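Local coordinates for protein PES4 (Saccharomyces cerevisiae S288C, PDB 6EZ7) that probably binds RNA, including poly(A), poly(U) and mRNA 3'-UTRs, and contains the third RNA recognition motif described here, at residues M1-T13 against Y65-Q77. Numbering follows the deposited sequence.
Sequences MNSIFIKNLPTIT and YFRGKKLLVTRAQ. Unlike the reference sequence in segment 1-13: Met1 (reference Gln).
Phe5 and Thr74, and likewise Lys7 and Leu72, are antiparallel hydrogen-bonded pairs that join strand 3-7 to strand 72-75, the axes running at 156°. Phe5 N bonds to Thr74 O at 2.7 Å. Beyond this ladder, Ala76 N donates to Ser3 O at 2.9 Å. On one face of the sheet, the Phe5 ring brings CE2 to 3.5 Å from Ala76 CB; Phe45 of the neighbouring strand meets the same ring. Lys7 and Leu72 lie side by side on this face. On the other face, Ile4 CD1 meets Val73 CG1 at 3.8 Å, beneath helices 15-22 and 51-61. Where the first strand turns its corner, Asn8 takes over from the backbone. Its CG is anti to the backbone N (chi1 -162°), which carries ND2 to 2.6 Å from Lys70 O. That oxygen lies close to the Asn8 amide plane, but ND2 sits above the carbonyl plane of Lys70. With alanine in place of Asn8, Lys70 O would probably lose this side-chain donor, and the corner its tie to strand 69-70. Further on, Pro10 CD packs 3.5 Å from Phe66 CD2, and Thr13 OG1 reaches the edge of that ring. Arg75 NH1 makes a weak bond to Met1 O, in a poorly ordered residue that differs from the reference. Arg75 NH2 forms a salt bridge with Glu55 and a hydrogen bond with Ser54. The contact thus joins the central RRM strand, which carries RNP2, to the C-terminal strand. Its apolar side faces the helices; on the other, Phe5 with Phe45 is consistent with the RNA-stacking aromatics of the family.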
# COMPACT_ATOMS: atom_id res chain seq x y z
N MET A 1 -9.12 9.31 -0.95
CA MET A 1 -8.74 9.88 0.33
C MET A 1 -8.63 8.78 1.39
O MET A 1 -8.27 9.03 2.54
CB MET A 1 -9.74 10.95 0.75
CG MET A 1 -9.14 12.34 0.85
SD MET A 1 -10.11 13.52 1.78
CE MET A 1 -9.42 13.28 3.41
N ASN A 2 -8.95 7.56 0.97
CA ASN A 2 -8.83 6.39 1.84
C ASN A 2 -7.80 5.41 1.31
O ASN A 2 -7.57 4.37 1.93
CB ASN A 2 -10.18 5.69 1.97
CG ASN A 2 -11.18 6.49 2.77
OD1 ASN A 2 -11.27 7.71 2.64
ND2 ASN A 2 -11.94 5.81 3.62
N SER A 3 -7.18 5.72 0.18
CA SER A 3 -6.38 4.73 -0.53
C SER A 3 -4.91 5.08 -0.64
O SER A 3 -4.54 6.25 -0.77
CB SER A 3 -6.95 4.49 -1.92
OG SER A 3 -8.30 4.07 -1.84
N ILE A 4 -4.06 4.06 -0.61
CA ILE A 4 -2.63 4.22 -0.77
C ILE A 4 -2.08 3.29 -1.84
O ILE A 4 -2.69 2.28 -2.19
CB ILE A 4 -1.87 3.96 0.55
CG1 ILE A 4 -2.12 2.53 1.03
CG2 ILE A 4 -2.29 4.98 1.61
CD1 ILE A 4 -1.34 2.17 2.29
N PHE A 5 -0.92 3.65 -2.38
CA PHE A 5 -0.17 2.74 -3.23
C PHE A 5 1.03 2.22 -2.46
O PHE A 5 1.66 2.97 -1.71
CB PHE A 5 0.30 3.43 -4.52
CG PHE A 5 -0.78 3.58 -5.56
CD1 PHE A 5 -1.37 2.47 -6.12
CD2 PHE A 5 -1.18 4.84 -5.98
CE1 PHE A 5 -2.35 2.60 -7.09
CE2 PHE A 5 -2.16 4.98 -6.95
CZ PHE A 5 -2.75 3.85 -7.50
N ILE A 6 1.32 0.94 -2.63
CA ILE A 6 2.51 0.36 -2.04
C ILE A 6 3.35 -0.21 -3.17
O ILE A 6 2.90 -1.09 -3.90
CB ILE A 6 2.17 -0.75 -1.04
CG1 ILE A 6 1.17 -0.23 -0.01
CG2 ILE A 6 3.43 -1.26 -0.36
CD1 ILE A 6 0.36 -1.32 0.63
N LYS A 7 4.57 0.30 -3.32
CA LYS A 7 5.42 -0.13 -4.42
C LYS A 7 6.76 -0.62 -3.90
O LYS A 7 7.04 -0.52 -2.71
CB LYS A 7 5.62 1.02 -5.41
CG LYS A 7 4.31 1.67 -5.86
CD LYS A 7 4.53 2.64 -7.01
CE LYS A 7 4.58 1.91 -8.34
NZ LYS A 7 4.46 2.87 -9.47
N ASN A 8 7.56 -1.16 -4.81
CA ASN A 8 8.83 -1.80 -4.48
C ASN A 8 8.63 -2.98 -3.54
O ASN A 8 9.40 -3.21 -2.61
CB ASN A 8 9.81 -0.79 -3.85
CG ASN A 8 11.24 -1.27 -3.89
OD1 ASN A 8 11.62 -2.05 -4.77
ND2 ASN A 8 12.05 -0.83 -2.94
N LEU A 9 7.56 -3.74 -3.80
CA LEU A 9 7.29 -4.94 -3.03
C LEU A 9 8.09 -6.11 -3.59
O LEU A 9 8.28 -6.22 -4.80
CB LEU A 9 5.80 -5.27 -3.05
CG LEU A 9 4.86 -4.36 -2.26
CD1 LEU A 9 3.43 -4.59 -2.69
CD2 LEU A 9 5.02 -4.60 -0.76
N PRO A 10 8.56 -7.00 -2.69
CA PRO A 10 9.22 -8.24 -3.09
C PRO A 10 8.27 -9.11 -3.90
O PRO A 10 7.07 -9.09 -3.63
CB PRO A 10 9.57 -8.90 -1.75
CG PRO A 10 9.50 -7.82 -0.74
CD PRO A 10 8.47 -6.86 -1.23
N THR A 11 8.79 -9.86 -4.86
CA THR A 11 7.93 -10.65 -5.75
C THR A 11 7.18 -11.75 -5.02
O THR A 11 6.13 -12.20 -5.48
CB THR A 11 8.74 -11.27 -6.90
OG1 THR A 11 9.81 -12.06 -6.36
CG2 THR A 11 9.32 -10.18 -7.79
N ILE A 12 7.69 -12.19 -3.87
CA ILE A 12 7.02 -13.24 -3.11
C ILE A 12 5.95 -12.70 -2.16
O ILE A 12 5.36 -13.45 -1.39
CB ILE A 12 8.03 -14.09 -2.31
CG1 ILE A 12 9.17 -13.23 -1.74
CG2 ILE A 12 8.63 -15.18 -3.20
CD1 ILE A 12 8.74 -12.19 -0.75
N THR A 13 5.70 -11.39 -2.23
CA THR A 13 4.68 -10.76 -1.39
C THR A 13 3.32 -11.41 -1.60
O THR A 13 2.90 -11.66 -2.73
CB THR A 13 4.58 -9.26 -1.70
OG1 THR A 13 5.86 -8.65 -1.50
CG2 THR A 13 3.56 -8.58 -0.79
N TYR A 65 11.31 -1.46 5.52
CA TYR A 65 11.95 -2.58 4.85
C TYR A 65 11.14 -3.85 4.97
O TYR A 65 10.82 -4.30 6.08
CB TYR A 65 13.36 -2.82 5.40
CG TYR A 65 14.38 -1.86 4.87
CD1 TYR A 65 15.02 -2.07 3.66
CD2 TYR A 65 14.73 -0.72 5.60
CE1 TYR A 65 15.97 -1.18 3.18
CE2 TYR A 65 15.66 0.17 5.13
CZ TYR A 65 16.28 -0.06 3.92
OH TYR A 65 17.22 0.83 3.46
N PHE A 66 10.81 -4.43 3.82
CA PHE A 66 10.13 -5.71 3.79
C PHE A 66 10.92 -6.66 2.90
O PHE A 66 11.07 -6.42 1.70
CB PHE A 66 8.70 -5.55 3.28
CG PHE A 66 7.96 -6.84 3.15
CD1 PHE A 66 8.05 -7.80 4.14
CD2 PHE A 66 7.18 -7.09 2.04
CE1 PHE A 66 7.37 -9.00 4.02
CE2 PHE A 66 6.49 -8.29 1.92
CZ PHE A 66 6.59 -9.24 2.91
N ARG A 67 11.44 -7.72 3.50
CA ARG A 67 12.38 -8.63 2.85
C ARG A 67 13.46 -7.88 2.09
O ARG A 67 13.70 -8.13 0.91
CB ARG A 67 11.63 -9.58 1.91
CG ARG A 67 10.49 -10.30 2.59
CD ARG A 67 10.43 -11.74 2.17
NE ARG A 67 9.13 -12.34 2.50
CZ ARG A 67 8.98 -13.42 3.26
NH1 ARG A 67 10.05 -14.03 3.76
NH2 ARG A 67 7.77 -13.89 3.51
N GLY A 68 14.09 -6.93 2.77
CA GLY A 68 15.22 -6.21 2.22
C GLY A 68 14.86 -5.10 1.25
O GLY A 68 15.72 -4.33 0.83
N LYS A 69 13.58 -5.02 0.88
CA LYS A 69 13.10 -3.99 -0.03
C LYS A 69 12.54 -2.81 0.74
O LYS A 69 11.69 -2.99 1.62
CB LYS A 69 12.03 -4.54 -0.97
CG LYS A 69 12.48 -5.67 -1.88
CD LYS A 69 13.59 -5.22 -2.82
CE LYS A 69 13.74 -6.19 -3.98
NZ LYS A 69 14.81 -7.21 -3.73
N LYS A 70 13.00 -1.61 0.41
CA LYS A 70 12.48 -0.40 1.03
C LYS A 70 11.16 -0.03 0.36
O LYS A 70 11.13 0.38 -0.80
CB LYS A 70 13.49 0.75 0.92
CG LYS A 70 13.17 1.92 1.82
CD LYS A 70 14.32 2.91 1.88
CE LYS A 70 14.61 3.51 0.51
NZ LYS A 70 15.60 4.62 0.60
N LEU A 71 10.07 -0.18 1.09
CA LEU A 71 8.74 0.04 0.52
C LEU A 71 8.47 1.50 0.22
O LEU A 71 8.88 2.39 0.97
CB LEU A 71 7.66 -0.50 1.46
CG LEU A 71 7.67 -2.01 1.70
CD1 LEU A 71 6.39 -2.44 2.39
CD2 LEU A 71 7.87 -2.75 0.38
N LEU A 72 7.78 1.74 -0.89
CA LEU A 72 7.29 3.07 -1.21
C LEU A 72 5.80 3.10 -0.95
O LEU A 72 5.03 2.38 -1.59
CB LEU A 72 7.60 3.42 -2.67
CG LEU A 72 7.00 4.72 -3.20
CD1 LEU A 72 7.57 5.94 -2.47
CD2 LEU A 72 7.23 4.83 -4.70
N VAL A 73 5.38 3.91 0.02
CA VAL A 73 3.97 4.01 0.35
C VAL A 73 3.51 5.44 0.15
O VAL A 73 3.94 6.35 0.86
CB VAL A 73 3.70 3.56 1.80
CG1 VAL A 73 2.21 3.63 2.11
CG2 VAL A 73 4.22 2.14 2.00
N THR A 74 2.66 5.64 -0.85
CA THR A 74 2.20 6.98 -1.20
C THR A 74 0.68 7.02 -1.29
O THR A 74 0.03 5.99 -1.44
CB THR A 74 2.79 7.44 -2.55
OG1 THR A 74 2.47 6.48 -3.56
CG2 THR A 74 4.29 7.59 -2.45
N ARG A 75 0.12 8.22 -1.18
CA ARG A 75 -1.33 8.37 -1.31
C ARG A 75 -1.77 8.11 -2.75
O ARG A 75 -1.09 8.50 -3.69
CB ARG A 75 -1.77 9.76 -0.85
CG ARG A 75 -3.26 10.00 -0.97
CD ARG A 75 -3.74 11.08 -0.02
NE ARG A 75 -3.47 10.73 1.38
CZ ARG A 75 -4.24 9.93 2.10
NH1 ARG A 75 -5.32 9.37 1.57
NH2 ARG A 75 -3.92 9.66 3.36
N ALA A 76 -2.89 7.42 -2.90
CA ALA A 76 -3.49 7.20 -4.20
C ALA A 76 -4.47 8.33 -4.48
O ALA A 76 -5.65 8.23 -4.15
CB ALA A 76 -4.18 5.86 -4.26
N GLN A 77 -3.99 9.40 -5.09
CA GLN A 77 -4.83 10.57 -5.30
C GLN A 77 -5.49 10.47 -6.67
O GLN A 77 -4.83 10.18 -7.67
CB GLN A 77 -4.03 11.86 -5.15
CG GLN A 77 -4.72 13.11 -5.70
CD GLN A 77 -3.80 14.31 -5.75
OE1 GLN A 77 -3.04 14.57 -4.81
NE2 GLN A 77 -3.87 15.07 -6.83
O HOH W 1 -6.65 8.20 -1.53
O HOH W 2 15.24 -1.15 -1.83
O HOH W 3 5.92 -13.28 1.56